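Local structure of dual specificity protein phosphatase 8 (Homo sapiens, 4JMK) at residues D22-Q26 and N27-Y31; K69-E72 and F73-A77. The protein probably dephosphorylates phosphotyrosine, phosphoserine and phosphothreonine in proteins and so dampens mitogen-activated protein kinase signalling, this chain being its phosphatase domain. The protein carries 1 engineered substitution. One frame throughout, in Å; residues are numbered along the deposited sequence.

Contact 1 of 2, residues D22-Q26 and N27-Y31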
loop_
_atom_site.group_PDB
_atom_site.type_symbol
_atom_site.label_atom_id
_atom_site.label_comp_id
_atom_site.label_asym_id
_atom_site.label_seq_id
_atom_site.Cartn_x
_atom_site.Cartn_y
_atom_site.Cartn_z
ATOM N N ASP A 22 -2.745 15.131 14.866
ATOM C CA ASP A 22 -1.627 15.053 15.796
ATOM C C ASP A 22 -0.745 13.847 15.534
ATOM O O ASP A 22 0.474 13.956 15.571
ATOM C CB ASP A 22 -2.128 15.040 17.237
ATOM C CG ASP A 22 -2.796 16.342 17.623
ATOM O OD1 ASP A 22 -2.565 17.355 16.919
ATOM O OD2 ASP A 22 -3.550 16.339 18.619
ATOM N N LEU A 23 -1.355 12.696 15.269
ATOM C CA LEU A 23 -0.582 11.493 14.985
ATOM C C LEU A 23 0.231 11.674 13.708
ATOM O O LEU A 23 1.416 11.314 13.645
ATOM C CB LEU A 23 -1.521 10.305 14.827
ATOM C CG LEU A 23 -0.864 8.954 14.567
ATOM C CD1 LEU A 23 -0.056 8.511 15.787
ATOM C CD2 LEU A 23 -1.925 7.919 14.189
ATOM N N MET A 24 -0.417 12.220 12.681
ATOM C CA MET A 24 0.254 12.458 11.409
ATOM C C MET A 24 1.384 13.478 11.547
ATOM O O MET A 24 2.476 13.268 11.018
ATOM C CB MET A 24 -0.758 12.900 10.345
ATOM C CG MET A 24 -1.773 11.825 10.000
ATOM S SD MET A 24 -1.070 10.548 8.922
ATOM C CE MET A 24 -0.929 11.538 7.415
ATOM N N THR A 25 1.141 14.576 12.260
ATOM C CA THR A 25 2.191 15.590 12.418
ATOM C C THR A 25 3.310 15.087 13.325
ATOM O O THR A 25 4.485 15.371 13.088
ATOM C CB THR A 25 1.643 16.922 12.971
ATOM O OG1 THR A 25 1.033 16.694 14.246
ATOM C CG2 THR A 25 0.604 17.503 12.032
ATOM N N GLN A 26 2.933 14.349 14.370
ATOM C CA GLN A 26 3.875 13.732 15.308
ATOM C C GLN A 26 4.877 12.839 14.586
ATOM O O GLN A 26 6.054 12.758 14.967
ATOM C CB GLN A 26 3.084 12.898 16.329
ATOM C CG GLN A 26 3.871 12.135 17.375
ATOM C CD GLN A 26 2.958 11.301 18.272
ATOM O OE1 GLN A 26 1.741 11.503 18.292
ATOM N NE2 GLN A 26 3.539 10.360 19.007
ATOM N N ASN A 27 4.414 12.162 13.540
ATOM C CA ASN A 27 5.264 11.216 12.807
ATOM C C ASN A 27 5.797 11.789 11.507
ATOM O O ASN A 27 6.425 11.070 10.717
ATOM C CB ASN A 27 4.494 9.928 12.514
ATOM C CG ASN A 27 4.313 9.084 13.747
ATOM O OD1 ASN A 27 5.173 8.270 14.079
ATOM N ND2 ASN A 27 3.201 9.284 14.448
ATOM N N GLY A 28 5.531 13.072 11.282
ATOM C CA GLY A 28 6.018 13.766 10.099
ATOM C C GLY A 28 5.502 13.194 8.785
ATOM O O GLY A 28 6.178 13.279 7.765
ATOM N N ILE A 29 4.305 12.619 8.793
ATOM C CA ILE A 29 3.761 12.024 7.560
ATOM C C ILE A 29 3.083 13.064 6.668
ATOM O O ILE A 29 2.090 13.699 7.069
ATOM C CB ILE A 29 2.779 10.878 7.889
ATOM C CG1 ILE A 29 3.499 9.825 8.731
ATOM C CG2 ILE A 29 2.232 10.238 6.591
ATOM C CD1 ILE A 29 2.572 8.748 9.279
ATOM N N SER A 30 3.606 13.229 5.451
ATOM C CA SER A 30 3.127 14.268 4.536
ATOM C C SER A 30 2.519 13.715 3.244
ATOM O O SER A 30 1.825 14.441 2.533
ATOM C CB SER A 30 4.250 15.270 4.209
ATOM O OG SER A 30 5.271 14.689 3.392
ATOM N N TYR A 31 2.770 12.437 2.949
ATOM C CA TYR A 31 2.185 11.771 1.776
ATOM C C TYR A 31 1.121 10.761 2.198
ATOM O O TYR A 31 1.307 10.039 3.186
ATOM C CB TYR A 31 3.259 10.987 1.019
ATOM C CG TYR A 31 4.140 11.805 0.105
ATOM C CD1 TYR A 31 5.120 12.641 0.614
ATOM C CD2 TYR A 31 4.011 11.706 -1.271
ATOM C CE1 TYR A 31 5.941 13.365 -0.226
ATOM C CE2 TYR A 31 4.824 12.424 -2.119
ATOM C CZ TYR A 31 5.783 13.250 -1.591
ATOM O OH TYR A 31 6.594 13.968 -2.436
#
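Asn27, the first residue past the helix, grips the carbonyl oxygen of Leu23 twice. Its side-chain amide does so nearly straight, ND2 lying 2.8 Å from Leu23 O with an angle of 174° at the hydrogen, and the acceptor sits in the plane of the Asn27 amide. The backbone N of Asn27 reaches the same Leu23 O at 3.1 Å, from the opposite face of that carbonyl. What brings the amide back over the helix end is the first torsion of Asn27, with CG anti to its own carbonyl carbon (chi1 -73°). Beside the amide, Leu23 CD1 touches ND2 at 3.6 Å, while the Gln26 side chain runs alongside Asn27 and points the same way.

In the same turn the backbone closes. Ile29 N donates to Met24 O (3.0 Å) and Gly28 N to Thr25 O (3.1 Å); the second donor stands above the carbonyl plane, 75° out of it. Gly28 takes the positive phi that this reversal needs. On the buried side, the Met24 side chain, bent at chi2 and chi3, crosses Ile29 at about a right angle and sets its CE 3.5 Å from Ile29 CG2. Both side chains also pack on Ile85 of strand 83-87, and Met24 touches Val18 and Phe44 as well. At the other end of the segment, the Asn20 side chain accepts a hydrogen bond from Leu23 N.

The bonds from Ile29 N and Gly28 N make a Schellman motif with Gly28 as C-prime residue, supplemented by the Asn27 side chain, ending helix 21-26 and turning the chain directly into strand 29-34 of the central sheet.

Contact 2 of 2, residues K69-E72 and F73-A77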
loop_
_atom_site.group_PDB
_atom_site.type_symbol
_atom_site.label_atom_id
_atom_site.label_comp_id
_atom_site.label_asym_id
_atom_site.label_seq_id
_atom_site.Cartn_x
_atom_site.Cartn_y
_atom_site.Cartn_z
ATOM N N LYS A 69 1.162 2.021 -10.319
ATOM C CA LYS A 69 1.063 3.452 -10.010
ATOM C C LYS A 69 1.132 3.743 -8.510
ATOM O O LYS A 69 1.679 4.768 -8.097
ATOM C CB LYS A 69 -0.210 4.058 -10.616
ATOM C CG LYS A 69 -0.140 4.222 -12.132
ATOM C CD LYS A 69 -1.275 5.103 -12.649
ATOM C CE LYS A 69 -1.186 5.324 -14.157
ATOM N NZ LYS A 69 -2.289 4.625 -14.890
ATOM N N SER A 70 0.554 2.858 -7.701
ATOM C CA SER A 70 0.669 2.957 -6.240
ATOM C C SER A 70 2.124 2.828 -5.797
ATOM O O SER A 70 2.618 3.596 -4.970
ATOM C CB SER A 70 -0.146 1.833 -5.586
ATOM O OG SER A 70 -1.523 1.923 -5.910
ATOM N N ILE A 71 2.825 1.855 -6.361
ATOM C CA ILE A 71 4.240 1.676 -6.063
ATOM C C ILE A 71 5.081 2.894 -6.485
ATOM O O ILE A 71 5.952 3.345 -5.735
ATOM C CB ILE A 71 4.733 0.349 -6.683
ATOM C CG1 ILE A 71 4.080 -0.820 -5.936
ATOM C CG2 ILE A 71 6.256 0.223 -6.656
ATOM C CD1 ILE A 71 4.308 -2.188 -6.594
ATOM N N GLU A 72 4.819 3.426 -7.673
ATOM C CA GLU A 72 5.465 4.655 -8.140
ATOM C C GLU A 72 5.261 5.826 -7.151
ATOM O O GLU A 72 6.202 6.566 -6.837
ATOM C CB GLU A 72 4.900 5.014 -9.524
ATOM C CG GLU A 72 5.431 6.298 -10.139
ATOM C CD GLU A 72 4.605 6.759 -11.343
ATOM O OE1 GLU A 72 5.111 6.681 -12.484
ATOM O OE2 GLU A 72 3.451 7.208 -11.149
ATOM N N PHE A 73 4.034 5.980 -6.658
ATOM C CA PHE A 73 3.721 7.021 -5.681
ATOM C C PHE A 73 4.549 6.852 -4.408
ATOM O O PHE A 73 5.111 7.827 -3.878
ATOM C CB PHE A 73 2.223 6.985 -5.349
ATOM C CG PHE A 73 1.773 8.068 -4.383
ATOM C CD1 PHE A 73 1.671 9.398 -4.796
ATOM C CD2 PHE A 73 1.439 7.748 -3.073
ATOM C CE1 PHE A 73 1.250 10.395 -3.908
ATOM C CE2 PHE A 73 1.023 8.732 -2.175
ATOM C CZ PHE A 73 0.919 10.067 -2.598
ATOM N N ILE A 74 4.608 5.624 -3.899
ATOM C CA ILE A 74 5.382 5.350 -2.689
ATOM C C ILE A 74 6.854 5.656 -2.936
ATOM O O ILE A 74 7.522 6.237 -2.068
ATOM C CB ILE A 74 5.194 3.887 -2.202
ATOM C CG1 ILE A 74 3.750 3.679 -1.712
ATOM C CG2 ILE A 74 6.216 3.528 -1.095
ATOM C CD1 ILE A 74 3.360 2.218 -1.570
ATOM N N ASP A 75 7.359 5.305 -4.118
ATOM C CA ASP A 75 8.753 5.639 -4.443
ATOM C C ASP A 75 8.996 7.145 -4.641
ATOM O O ASP A 75 10.118 7.627 -4.442
ATOM C CB ASP A 75 9.234 4.830 -5.650
ATOM C CG ASP A 75 9.503 3.377 -5.292
ATOM O OD1 ASP A 75 9.941 3.124 -4.144
ATOM O OD2 ASP A 75 9.282 2.494 -6.151
ATOM N N LYS A 76 7.967 7.896 -5.028
ATOM C CA LYS A 76 8.138 9.350 -5.103
ATOM C C LYS A 76 8.410 9.920 -3.714
ATOM O O LYS A 76 9.255 10.805 -3.554
ATOM C CB LYS A 76 6.918 10.036 -5.708
ATOM C CG LYS A 76 6.741 9.810 -7.191
ATOM C CD LYS A 76 5.582 10.670 -7.712
ATOM C CE LYS A 76 5.234 10.370 -9.163
ATOM N NZ LYS A 76 3.996 11.109 -9.601
ATOM N N ALA A 77 7.695 9.412 -2.712
ATOM C CA ALA A 77 7.946 9.797 -1.322
ATOM C C ALA A 77 9.363 9.407 -0.896
ATOM O O ALA A 77 10.101 10.220 -0.328
ATOM C CB ALA A 77 6.901 9.170 -0.385
#
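Residues 69-77 form a contact within one helix, between successive turns of helix 67-79, which lies against the central sheet of the phosphatase domain. Four backbone hydrogen bonds join the turns in regular i to i+4 fashion: Phe73 N to Lys69 O, Ile74 N to Ser70 O, Asp75 N to Ile71 O and Lys76 N to Glu72 O, the last at 2.9 Å.

On the outer side, Glu72 and Lys76 extend side by side in the same direction. Glu72 OE2 comes within 4.1 Å of Lys76 CE and 4.2 Å of Lys76 NZ, too far for a salt bridge, although the opposite charges may still attract weakly. On the flank facing helix 94-107, Ile71 and Asp75 run alongside each other, with Ile71 CG2 3.8 Å from Asp75 OD2. The other carboxylate oxygen, OD1, is hydrogen-bonded to Tyr102 OH of helix 94-107, which ties Asp75 to that helix.

Toward the core, CG1 of Ile74 lies 3.5 Å from Ser70 O, in the preceding turn. Phe73 has CG anti to its backbone N (chi1 -177°), and this carries the ring away from residues 69-72. The hydroxyl of Ser70 is hydrogen-bonded to Trp66 O, four residues back in the chain.

Phe73 and Ser70 rest on Met51 of strand 50-52 and Leu33 of strand 29-34, Phe73 and Ile74 on Val84 of strand 83-87, and Ile71 with Ile74 on Tyr102, so the helix rests on the sheet with helix 94-107 along its flank, its charged side exposed.

In the fold
Contact 1 lies at the edge of the domain, about 17 Å between its centre and that of the chain, whereas contact 2 lies nearer the middle, at about 9 Å. Both mix buried and exposed residues, but contact 1 stops a helix, with an asparagine amide and a glycine turn, whereas contact 2 belongs to an uninterrupted helix with charged groups along its outer face. They meet at strand 29-34: Tyr31, following the turn of contact 1, packs its ring on the helix of contact 2, with Tyr31 CD2 3.7 Å from Phe73 CZ and Tyr31 CG 3.8 Å from Ala77 CB. Strand 83-87 receives side chains from both contacts.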